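Local coordinates for putative lipoprotein (Bacteroides fragilis, PDB 3QNK) that is a SusD-like, putative outer-membrane lipoprotein that probably binds glycans at the cell surface for uptake by a partner transporter, at residues E40-N45 against F59-D64; E465-L470 against D487-N492; Y213-G218 against N235-F240. One frame throughout, in Å; residues are numbered along the deposited sequence.

Contact 1: residues E40-N45 against F59-D64; sequences ENRSDN and FKFNYD
Arg42 lays the aliphatic part of its side chain against Phe61: CB comes to 3.7 Å from Phe61 CD1, and CD touches Phe61 CB. The two side chains cross obliquely, with the guanidinium plane 62° from that of the ring. The aliphatic carbons do the touching, and the charged end continues past the ring. A bend at chi3 (-90°) swings NE out of the extended line. Beyond it NH2 forms a salt bridge with Asp74, and NH1 makes a weak bond to a water that also accepts from Phe61 N. Arginine suits the place because one residue supplies both an aliphatic stem and a charge that Asp74 balances.

Asn62 provides the direct polar link. Its ND2 donates to Asn41 O at 3.1 Å, almost straight (174°), with the donor in the carbonyl plane and the oxygen close to the Asn62 amide plane. At the other end of the amide, OD1 lies 3.3 Å from Arg42 CA and accepts from Gln467 NE2. Both ends of the buried amide are thus used, one for each of two neighbouring pieces of chain. Asn41 CB meets Phe59 CE1 at 3.6 Å, while Arg42 CG reaches the edge of the same ring; the Asn41 OD1 end is bonded to Ser46.

Within 40-45, Ser43 OG donates to Glu40 O and accepts from Asn45 N, the latter an ST turn.

The contact joins the loop after helix 17-29 to the turn 59-64 that follows helix 55-58, in which residues 60-62 form a 3-10 segment. Helix 453-460 packs on the 40-45 side through Arg453 and Phe454, and Thr490, just beyond strand 480-488, shares a backbone hydrogen bond with Asn62.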
loop_
_atom_site.group_PDB
_atom_site.type_symbol
_atom_site.label_atom_id
_atom_site.label_comp_id
_atom_site.label_asym_id
_atom_site.label_seq_id
_atom_site.Cartn_x
_atom_site.Cartn_y
_atom_site.Cartn_z
ATOM N N GLU B 40 -16.991 10.137 5.513
ATOM C CA GLU B 40 -17.949 10.871 6.346
ATOM C C GLU B 40 -17.546 12.346 6.459
ATOM O O GLU B 40 -18.413 13.222 6.471
ATOM C CB GLU B 40 -18.078 10.248 7.744
ATOM C CG GLU B 40 -19.370 10.629 8.452
ATOM C CD GLU B 40 -20.657 9.904 8.084
ATOM O OE1 GLU B 40 -20.662 9.066 7.147
ATOM O OE2 GLU B 40 -21.679 10.201 8.745
ATOM N N ASN B 41 -16.213 12.607 6.515
ATOM C CA ASN B 41 -15.630 13.936 6.580
ATOM C C ASN B 41 -15.679 14.597 5.197
ATOM O O ASN B 41 -15.239 15.751 5.032
ATOM C CB ASN B 41 -14.198 13.829 7.097
ATOM C CG ASN B 41 -14.105 13.573 8.560
ATOM O OD1 ASN B 41 -14.563 14.370 9.382
ATOM N ND2 ASN B 41 -13.491 12.457 8.926
ATOM N N ARG B 42 -16.175 13.835 4.184
ATOM C CA ARG B 42 -16.350 14.352 2.816
ATOM C C ARG B 42 -17.845 14.458 2.555
ATOM O O ARG B 42 -18.272 14.458 1.414
ATOM C CB ARG B 42 -15.578 13.525 1.749
ATOM C CG ARG B 42 -14.083 13.572 2.035
ATOM C CD ARG B 42 -13.190 13.063 0.961
ATOM N NE ARG B 42 -12.935 11.638 1.106
ATOM C CZ ARG B 42 -11.739 11.071 1.271
ATOM N NH1 ARG B 42 -10.639 11.810 1.277
ATOM N NH2 ARG B 42 -11.637 9.755 1.404
ATOM N N SER B 43 -18.627 14.605 3.635
ATOM C CA SER B 43 -20.090 14.704 3.643
ATOM C C SER B 43 -20.553 15.829 4.579
ATOM O O SER B 43 -19.806 16.265 5.459
ATOM C CB SER B 43 -20.722 13.373 4.070
ATOM O OG SER B 43 -20.849 13.284 5.476
ATOM N N ASP B 44 -21.821 16.234 4.443
ATOM C CA ASP B 44 -22.392 17.325 5.238
ATOM C C ASP B 44 -22.587 16.953 6.738
ATOM O O ASP B 44 -23.040 17.807 7.504
ATOM C CB ASP B 44 -23.709 17.789 4.615
ATOM C CG ASP B 44 -24.802 16.745 4.522
ATOM O OD1 ASP B 44 -24.465 15.524 4.462
ATOM O OD2 ASP B 44 -25.992 17.145 4.452
ATOM N N ASN B 45 -22.197 15.714 7.160
ATOM C CA ASN B 45 -22.314 15.291 8.560
ATOM C C ASN B 45 -21.120 15.697 9.403
ATOM O O ASN B 45 -21.234 15.742 10.636
ATOM C CB ASN B 45 -22.482 13.781 8.671
ATOM C CG ASN B 45 -23.879 13.315 8.415
ATOM O OD1 ASN B 45 -24.799 14.101 8.171
ATOM N ND2 ASN B 45 -24.060 12.024 8.450
ATOM N N PHE B 59 -8.728 16.177 1.940
ATOM C CA PHE B 59 -10.064 16.746 1.716
ATOM C C PHE B 59 -10.260 17.538 0.440
ATOM O O PHE B 59 -11.224 18.309 0.376
ATOM C CB PHE B 59 -10.504 17.572 2.930
ATOM C CG PHE B 59 -10.434 16.763 4.215
ATOM C CD1 PHE B 59 -11.150 15.577 4.355
ATOM C CD2 PHE B 59 -9.622 17.169 5.269
ATOM C CE1 PHE B 59 -11.058 14.826 5.529
ATOM C CE2 PHE B 59 -9.523 16.412 6.435
ATOM C CZ PHE B 59 -10.221 15.239 6.548
ATOM N N LYS B 60 -9.471 17.242 -0.623
ATOM C CA LYS B 60 -9.624 17.929 -1.898
ATOM C C LYS B 60 -11.040 17.752 -2.507
ATOM O O LYS B 60 -11.510 18.670 -3.206
ATOM C CB LYS B 60 -8.545 17.510 -2.891
ATOM C CG LYS B 60 -7.360 18.452 -2.866
ATOM C CD LYS B 60 -6.254 17.948 -3.742
ATOM C CE LYS B 60 -5.071 18.847 -3.622
ATOM N NZ LYS B 60 -3.954 18.345 -4.451
ATOM N N PHE B 61 -11.744 16.637 -2.178
ATOM C CA PHE B 61 -13.114 16.372 -2.677
ATOM C C PHE B 61 -14.045 17.513 -2.311
ATOM O O PHE B 61 -14.830 17.992 -3.130
ATOM C CB PHE B 61 -13.668 15.038 -2.099
ATOM C CG PHE B 61 -15.123 14.727 -2.385
ATOM C CD1 PHE B 61 -16.135 15.190 -1.539
ATOM C CD2 PHE B 61 -15.486 13.950 -3.483
ATOM C CE1 PHE B 61 -17.490 14.935 -1.824
ATOM C CE2 PHE B 61 -16.842 13.668 -3.743
ATOM C CZ PHE B 61 -17.832 14.204 -2.938
ATOM N N ASN B 62 -13.963 17.933 -1.061
ATOM C CA ASN B 62 -14.813 18.965 -0.494
ATOM C C ASN B 62 -14.767 20.304 -1.262
ATOM O O ASN B 62 -15.670 21.112 -1.109
ATOM C CB ASN B 62 -14.430 19.176 0.957
ATOM C CG ASN B 62 -14.864 18.047 1.858
ATOM O OD1 ASN B 62 -15.869 17.396 1.632
ATOM N ND2 ASN B 62 -14.156 17.839 2.942
ATOM N N TYR B 63 -13.760 20.512 -2.103
ATOM C CA TYR B 63 -13.615 21.753 -2.873
ATOM C C TYR B 63 -13.510 21.447 -4.386
ATOM O O TYR B 63 -13.098 22.308 -5.135
ATOM C CB TYR B 63 -12.384 22.553 -2.374
ATOM C CG TYR B 63 -12.231 22.558 -0.867
ATOM C CD1 TYR B 63 -13.022 23.390 -0.064
ATOM C CD2 TYR B 63 -11.390 21.641 -0.226
ATOM C CE1 TYR B 63 -12.920 23.360 1.339
ATOM C CE2 TYR B 63 -11.314 21.577 1.176
ATOM C CZ TYR B 63 -12.058 22.457 1.946
ATOM O OH TYR B 63 -11.929 22.406 3.300
ATOM N N ASP B 64 -13.916 20.241 -4.825
ATOM C CA ASP B 64 -13.868 19.755 -6.205
ATOM C C ASP B 64 -12.432 19.957 -6.751
ATOM O O ASP B 64 -12.227 20.563 -7.805
ATOM C CB ASP B 64 -14.949 20.421 -7.100
ATOM C CG ASP B 64 -14.989 19.890 -8.532
ATOM O OD1 ASP B 64 -14.771 18.668 -8.721
ATOM O OD2 ASP B 64 -15.212 20.702 -9.466
HETATM O O HOH W 1 -10.820 14.219 -0.892
#

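Contact 2: residues E465-L470 against D487-N492; sequences ETQTTL and DIRTWN. With PO4 (phosphate ion), chain G.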
loop_
_atom_site.group_PDB
_atom_site.type_symbol
_atom_site.label_atom_id
_atom_site.label_comp_id
_atom_site.label_asym_id
_atom_site.label_seq_id
_atom_site.Cartn_x
_atom_site.Cartn_y
_atom_site.Cartn_z
ATOM N N GLU B 465 -26.828 20.419 -2.813
ATOM C CA GLU B 465 -27.587 20.782 -1.623
ATOM C C GLU B 465 -26.788 20.567 -0.339
ATOM O O GLU B 465 -27.024 21.269 0.654
ATOM C CB GLU B 465 -28.878 19.913 -1.547
ATOM C CG GLU B 465 -29.907 20.102 -2.661
ATOM C CD GLU B 465 -29.882 19.179 -3.864
ATOM O OE1 GLU B 465 -28.792 18.956 -4.438
ATOM O OE2 GLU B 465 -30.978 18.752 -4.292
ATOM N N THR B 466 -25.877 19.583 -0.328
ATOM C CA THR B 466 -25.164 19.226 0.892
ATOM C C THR B 466 -23.723 19.745 0.942
ATOM O O THR B 466 -23.269 20.154 2.011
ATOM C CB THR B 466 -25.198 17.705 1.080
ATOM O OG1 THR B 466 -24.547 17.070 -0.015
ATOM C CG2 THR B 466 -26.610 17.165 1.218
ATOM N N GLN B 467 -22.990 19.742 -0.195
ATOM C CA GLN B 467 -21.602 20.211 -0.201
ATOM C C GLN B 467 -21.581 21.720 -0.450
ATOM O O GLN B 467 -21.297 22.179 -1.566
ATOM C CB GLN B 467 -20.758 19.423 -1.220
ATOM C CG GLN B 467 -20.572 17.935 -0.889
ATOM C CD GLN B 467 -19.731 17.716 0.350
ATOM O OE1 GLN B 467 -20.255 17.584 1.462
ATOM N NE2 GLN B 467 -18.420 17.620 0.192
ATOM N N THR B 468 -21.933 22.490 0.605
ATOM C CA THR B 468 -21.989 23.955 0.609
ATOM C C THR B 468 -21.225 24.514 1.801
ATOM O O THR B 468 -20.237 23.925 2.221
ATOM C CB THR B 468 -23.446 24.454 0.647
ATOM O OG1 THR B 468 -24.166 23.751 1.655
ATOM C CG2 THR B 468 -24.141 24.327 -0.665
ATOM N N THR B 469 -21.683 25.668 2.342
ATOM C CA THR B 469 -21.093 26.259 3.522
ATOM C C THR B 469 -21.690 25.546 4.716
ATOM O O THR B 469 -22.917 25.539 4.884
ATOM C CB THR B 469 -21.282 27.764 3.548
ATOM O OG1 THR B 469 -20.601 28.315 2.426
ATOM C CG2 THR B 469 -20.731 28.395 4.819
ATOM N N LEU B 470 -20.817 24.911 5.510
ATOM C CA LEU B 470 -21.178 24.158 6.703
ATOM C C LEU B 470 -20.826 24.990 7.917
ATOM O O LEU B 470 -19.965 25.862 7.848
ATOM C CB LEU B 470 -20.527 22.774 6.733
ATOM C CG LEU B 470 -20.819 21.879 5.533
ATOM C CD1 LEU B 470 -19.968 20.668 5.587
ATOM C CD2 LEU B 470 -22.307 21.458 5.468
ATOM N N ASP B 487 -16.638 25.214 7.064
ATOM C CA ASP B 487 -16.083 24.757 5.793
ATOM C C ASP B 487 -16.873 25.360 4.639
ATOM O O ASP B 487 -18.109 25.281 4.620
ATOM C CB ASP B 487 -16.084 23.213 5.694
ATOM C CG ASP B 487 -14.917 22.640 4.907
ATOM O OD1 ASP B 487 -14.000 23.430 4.536
ATOM O OD2 ASP B 487 -14.917 21.389 4.657
ATOM N N ILE B 488 -16.161 25.989 3.691
ATOM C CA ILE B 488 -16.774 26.565 2.497
ATOM C C ILE B 488 -16.524 25.557 1.360
ATOM O O ILE B 488 -15.502 25.618 0.657
ATOM C CB ILE B 488 -16.299 28.009 2.166
ATOM C CG1 ILE B 488 -16.086 28.900 3.410
ATOM C CG2 ILE B 488 -17.170 28.650 1.112
ATOM C CD1 ILE B 488 -17.239 29.196 4.314
ATOM N N ARG B 489 -17.427 24.598 1.241
ATOM C CA ARG B 489 -17.350 23.544 0.220
ATOM C C ARG B 489 -18.033 23.955 -1.095
ATOM O O ARG B 489 -18.835 24.910 -1.143
ATOM C CB ARG B 489 -17.974 22.229 0.740
ATOM C CG ARG B 489 -17.195 21.653 1.888
ATOM C CD ARG B 489 -17.723 20.344 2.378
ATOM N NE ARG B 489 -16.995 19.936 3.580
ATOM C CZ ARG B 489 -17.289 18.864 4.303
ATOM N NH1 ARG B 489 -18.286 18.071 3.950
ATOM N NH2 ARG B 489 -16.614 18.600 5.409
ATOM N N THR B 490 -17.767 23.163 -2.139
ATOM C CA THR B 490 -18.424 23.348 -3.415
ATOM C C THR B 490 -18.711 21.987 -3.997
ATOM O O THR B 490 -18.299 20.978 -3.431
ATOM C CB THR B 490 -17.676 24.288 -4.369
ATOM O OG1 THR B 490 -18.613 24.715 -5.381
ATOM C CG2 THR B 490 -16.402 23.656 -4.974
ATOM N N TRP B 491 -19.435 21.971 -5.141
ATOM C CA TRP B 491 -19.853 20.757 -5.830
ATOM C C TRP B 491 -19.666 20.847 -7.349
ATOM O O TRP B 491 -19.680 21.936 -7.941
ATOM C CB TRP B 491 -21.341 20.493 -5.512
ATOM C CG TRP B 491 -21.844 19.222 -6.130
ATOM C CD1 TRP B 491 -22.480 19.088 -7.333
ATOM C CD2 TRP B 491 -21.566 17.889 -5.672
ATOM N NE1 TRP B 491 -22.626 17.764 -7.646
ATOM C CE2 TRP B 491 -22.067 17.002 -6.644
ATOM C CE3 TRP B 491 -20.916 17.360 -4.536
ATOM C CZ2 TRP B 491 -21.958 15.612 -6.510
ATOM C CZ3 TRP B 491 -20.869 15.984 -4.371
ATOM C CH2 TRP B 491 -21.396 15.126 -5.346
ATOM N N ASN B 492 -19.482 19.688 -7.965
ATOM C CA ASN B 492 -19.491 19.421 -9.401
ATOM C C ASN B 492 -20.025 18.000 -9.589
ATOM O O ASN B 492 -19.618 17.102 -8.855
ATOM C CB ASN B 492 -18.153 19.606 -10.061
ATOM C CG ASN B 492 -18.261 19.480 -11.554
ATOM O OD1 ASN B 492 -18.311 18.379 -12.097
ATOM N ND2 ASN B 492 -18.408 20.603 -12.247
HETATM P P PO4 G . -12.084 26.771 4.328
HETATM O O1 PO4 G . -12.856 26.729 2.816
HETATM O O2 PO4 G . -10.622 27.730 4.264
HETATM O O3 PO4 G . -13.233 27.390 5.209
HETATM O O4 PO4 G . -11.952 25.336 5.125
HETATM O O HOH W 2 -17.683 18.235 -2.655
#
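Gln467 and Arg489 bury more surface here than any other residues, and they meet through Arg489 NH1, which donates to Gln467 OE1 at 3.2 Å. The bond is bent (150°), but the oxygen lies near the guanidinium plane. A bend at chi2 (-67°) turns Gln467 CD toward Arg489, 3.9 Å from its CD. Gln467 CG rests against the edge of the Trp491 ring, 3.7 Å from CE3. Besides Asn62, NE2 serves a water shared with Thr490 O. A long amide suits this place, since it can accept from one neighbour while donating to others.

The extended Arg489 also receives Asp487 in its plane: NE to OD2 is a 2.8 Å salt bridge. Leu470 CD1 sits over the centre of one guanidinium face. NH2 also bonds Ser46 O, and these partners together probably fix the group's rotation. Asp487 OD1, whose outside partner is Tyr63, lies 2.9 Å from O4 of a phosphate ion.

Backbone pairing carries the rest, with Leu470 N donating to Asp487 O at 2.9 Å and Arg489 N to Thr468 O. This is the open end of an antiparallel beta hairpin, strands 469-475 and 480-488, where Thr469 and Ile488 form a non-hydrogen-bonded pair.

Contact 3: residues Y213-G218 against N235-F240; sequences YELVDG and NKEIIF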
loop_
_atom_site.group_PDB
_atom_site.type_symbol
_atom_site.label_atom_id
_atom_site.label_comp_id
_atom_site.label_asym_id
_atom_site.label_seq_id
_atom_site.Cartn_x
_atom_site.Cartn_y
_atom_site.Cartn_z
ATOM N N TYR B 213 -33.727 -11.628 13.782
ATOM C CA TYR B 213 -32.992 -10.468 14.291
ATOM C C TYR B 213 -33.992 -9.599 15.099
ATOM O O TYR B 213 -35.200 -9.790 14.985
ATOM C CB TYR B 213 -32.305 -9.690 13.152
ATOM C CG TYR B 213 -31.157 -10.439 12.513
ATOM C CD1 TYR B 213 -29.922 -10.536 13.151
ATOM C CD2 TYR B 213 -31.304 -11.052 11.277
ATOM C CE1 TYR B 213 -28.872 -11.252 12.591
ATOM C CE2 TYR B 213 -30.253 -11.758 10.695
ATOM C CZ TYR B 213 -29.035 -11.856 11.355
ATOM O OH TYR B 213 -27.967 -12.513 10.781
ATOM N N GLU B 214 -33.511 -8.712 15.945
ATOM C CA GLU B 214 -34.398 -7.875 16.752
ATOM C C GLU B 214 -33.724 -6.536 17.031
ATOM O O GLU B 214 -32.521 -6.510 17.302
ATOM C CB GLU B 214 -34.744 -8.610 18.062
ATOM C CG GLU B 214 -35.992 -8.134 18.786
ATOM C CD GLU B 214 -36.098 -8.681 20.197
ATOM O OE1 GLU B 214 -36.098 -9.928 20.360
ATOM O OE2 GLU B 214 -36.125 -7.857 21.145
ATOM N N LEU B 215 -34.473 -5.419 16.930
ATOM C CA LEU B 215 -33.927 -4.080 17.208
ATOM C C LEU B 215 -33.736 -3.895 18.703
ATOM O O LEU B 215 -34.644 -4.209 19.478
ATOM C CB LEU B 215 -34.821 -2.951 16.672
ATOM C CG LEU B 215 -34.960 -2.794 15.161
ATOM C CD1 LEU B 215 -35.990 -1.753 14.823
ATOM C CD2 LEU B 215 -33.655 -2.403 14.511
ATOM N N VAL B 216 -32.536 -3.442 19.122
ATOM C CA VAL B 216 -32.221 -3.168 20.537
ATOM C C VAL B 216 -33.111 -1.993 20.964
ATOM O O VAL B 216 -33.315 -1.059 20.173
ATOM C CB VAL B 216 -30.703 -2.842 20.685
ATOM C CG1 VAL B 216 -30.361 -2.113 21.984
ATOM C CG2 VAL B 216 -29.831 -4.065 20.490
ATOM N N ASP B 217 -33.653 -2.037 22.182
ATOM C CA ASP B 217 -34.456 -0.932 22.714
ATOM C C ASP B 217 -33.562 0.330 22.810
ATOM O O ASP B 217 -32.486 0.269 23.391
ATOM C CB ASP B 217 -35.042 -1.323 24.094
ATOM C CG ASP B 217 -35.875 -0.288 24.837
ATOM O OD1 ASP B 217 -36.158 0.781 24.258
ATOM O OD2 ASP B 217 -36.281 -0.571 25.989
ATOM N N GLY B 218 -33.998 1.421 22.199
ATOM C CA GLY B 218 -33.255 2.666 22.226
ATOM C C GLY B 218 -34.021 3.837 22.799
ATOM O O GLY B 218 -33.797 4.977 22.390
ATOM N N ASN B 235 -25.768 -8.789 20.884
ATOM C CA ASN B 235 -27.148 -8.329 20.750
ATOM C C ASN B 235 -27.751 -8.799 19.406
ATOM O O ASN B 235 -27.011 -9.093 18.460
ATOM C CB ASN B 235 -27.246 -6.800 20.939
ATOM C CG ASN B 235 -26.670 -5.960 19.822
ATOM O OD1 ASN B 235 -27.171 -5.959 18.687
ATOM N ND2 ASN B 235 -25.654 -5.152 20.140
ATOM N N LYS B 236 -29.097 -8.861 19.334
ATOM C CA LYS B 236 -29.852 -9.353 18.177
ATOM C C LYS B 236 -29.993 -8.341 17.022
ATOM O O LYS B 236 -30.640 -8.670 16.016
ATOM C CB LYS B 236 -31.242 -9.831 18.611
ATOM C CG LYS B 236 -31.259 -11.127 19.410
ATOM C CD LYS B 236 -32.700 -11.507 19.717
ATOM C CE LYS B 236 -32.927 -12.325 20.975
ATOM N NZ LYS B 236 -34.376 -12.327 21.347
ATOM N N GLU B 237 -29.402 -7.134 17.147
ATOM C CA GLU B 237 -29.453 -6.128 16.085
ATOM C C GLU B 237 -28.261 -6.270 15.112
ATOM O O GLU B 237 -28.390 -5.946 13.931
ATOM C CB GLU B 237 -29.481 -4.720 16.683
ATOM C CG GLU B 237 -29.451 -3.600 15.644
ATOM C CD GLU B 237 -30.294 -2.387 15.945
ATOM O OE1 GLU B 237 -30.966 -2.356 17.003
ATOM O OE2 GLU B 237 -30.289 -1.464 15.104
ATOM N N ILE B 238 -27.109 -6.730 15.611
ATOM C CA ILE B 238 -25.910 -6.912 14.806
ATOM C C ILE B 238 -26.142 -8.021 13.768
ATOM O O ILE B 238 -26.540 -9.118 14.130
ATOM C CB ILE B 238 -24.669 -7.197 15.701
ATOM C CG1 ILE B 238 -24.359 -6.005 16.635
ATOM C CG2 ILE B 238 -23.458 -7.522 14.838
ATOM C CD1 ILE B 238 -23.452 -6.326 17.814
ATOM N N ILE B 239 -25.920 -7.720 12.484
ATOM C CA ILE B 239 -26.033 -8.706 11.405
ATOM C C ILE B 239 -24.602 -9.106 11.000
ATOM O O ILE B 239 -24.320 -10.288 10.901
ATOM C CB ILE B 239 -26.900 -8.214 10.220
ATOM C CG1 ILE B 239 -28.376 -8.098 10.647
ATOM C CG2 ILE B 239 -26.769 -9.141 9.034
ATOM C CD1 ILE B 239 -29.344 -7.445 9.620
ATOM N N PHE B 240 -23.701 -8.129 10.811
ATOM C CA PHE B 240 -22.294 -8.343 10.476
ATOM C C PHE B 240 -21.443 -7.234 11.060
ATOM O O PHE B 240 -21.744 -6.055 10.869
ATOM C CB PHE B 240 -22.052 -8.465 8.942
ATOM C CG PHE B 240 -20.663 -8.971 8.601
ATOM C CD1 PHE B 240 -20.334 -10.318 8.746
ATOM C CD2 PHE B 240 -19.678 -8.099 8.176
ATOM C CE1 PHE B 240 -19.041 -10.774 8.476
ATOM C CE2 PHE B 240 -18.388 -8.559 7.888
ATOM C CZ PHE B 240 -18.081 -9.893 8.033
#
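Tyr213 and Ile239 meet at about a right angle, Ile239 CG1 standing over the centre of the ring, 3.7 Å from the centroid and 11° off its normal: a CH-pi contact. Lys236 O lies at the ring edge and accepts from Glu214 N at 2.9 Å, the donor coming from above the carbonyl plane. Alongside, Lys236 NZ forms a salt bridge with Glu214 OE1 at 3.1 Å, on the syn side but tilted out of the carboxylate plane; both chains run extended beyond CG, which suits long charged residues at the exposed surface. Further in, Glu237 OE1 accepts from Val216 N at 2.9 Å, nearly along the C-O axis, while Leu215 CD2 packs 3.5 Å from OE2.

The 235-240 segment leads into strand 238-244, the middle strand of a three-stranded antiparallel sheet, and Ile239 and Phe240 both face Leu389 in a classic beta bulge. Ahead of the strand Asn235 shapes the turn. Its chi1 of 71° sets CG between the backbone N and the carbonyl carbon, and OD1 accepts from Glu237 N (3.0 Å, on a lone pair) and Ile238 N, an Asx turn and Asx motif. Val216 CG2 packs on that same amide. In the next shell, Arg421 NH1 pairs with Glu237 OE1 and bonds Val216 O, and Thr180 meets Tyr213 OH.

Contacts 1 and 2 form one continuous patch, their centres 8 Å apart, although contact 1 lies in the N-terminal SusD-type sequence region and contact 2 in the C-terminal one. Arg489 NH1 makes a weak hydrogen bond to Ser43 O, and Tyr63 OH lies 2.6 Å from Asp487 OD1, a probable hydrogen bond, so the end of the hairpin is tied to the N-terminal loops. Contact 3 stands apart, its centre about 31 Å from that of contact 1 and 35 Å from that of contact 2, on the opposite side of the chain's centre. The phosphate beside contact 2, also held by Arg55, probably comes from the crystallisation liquor, so its position is not evidence of a functional site.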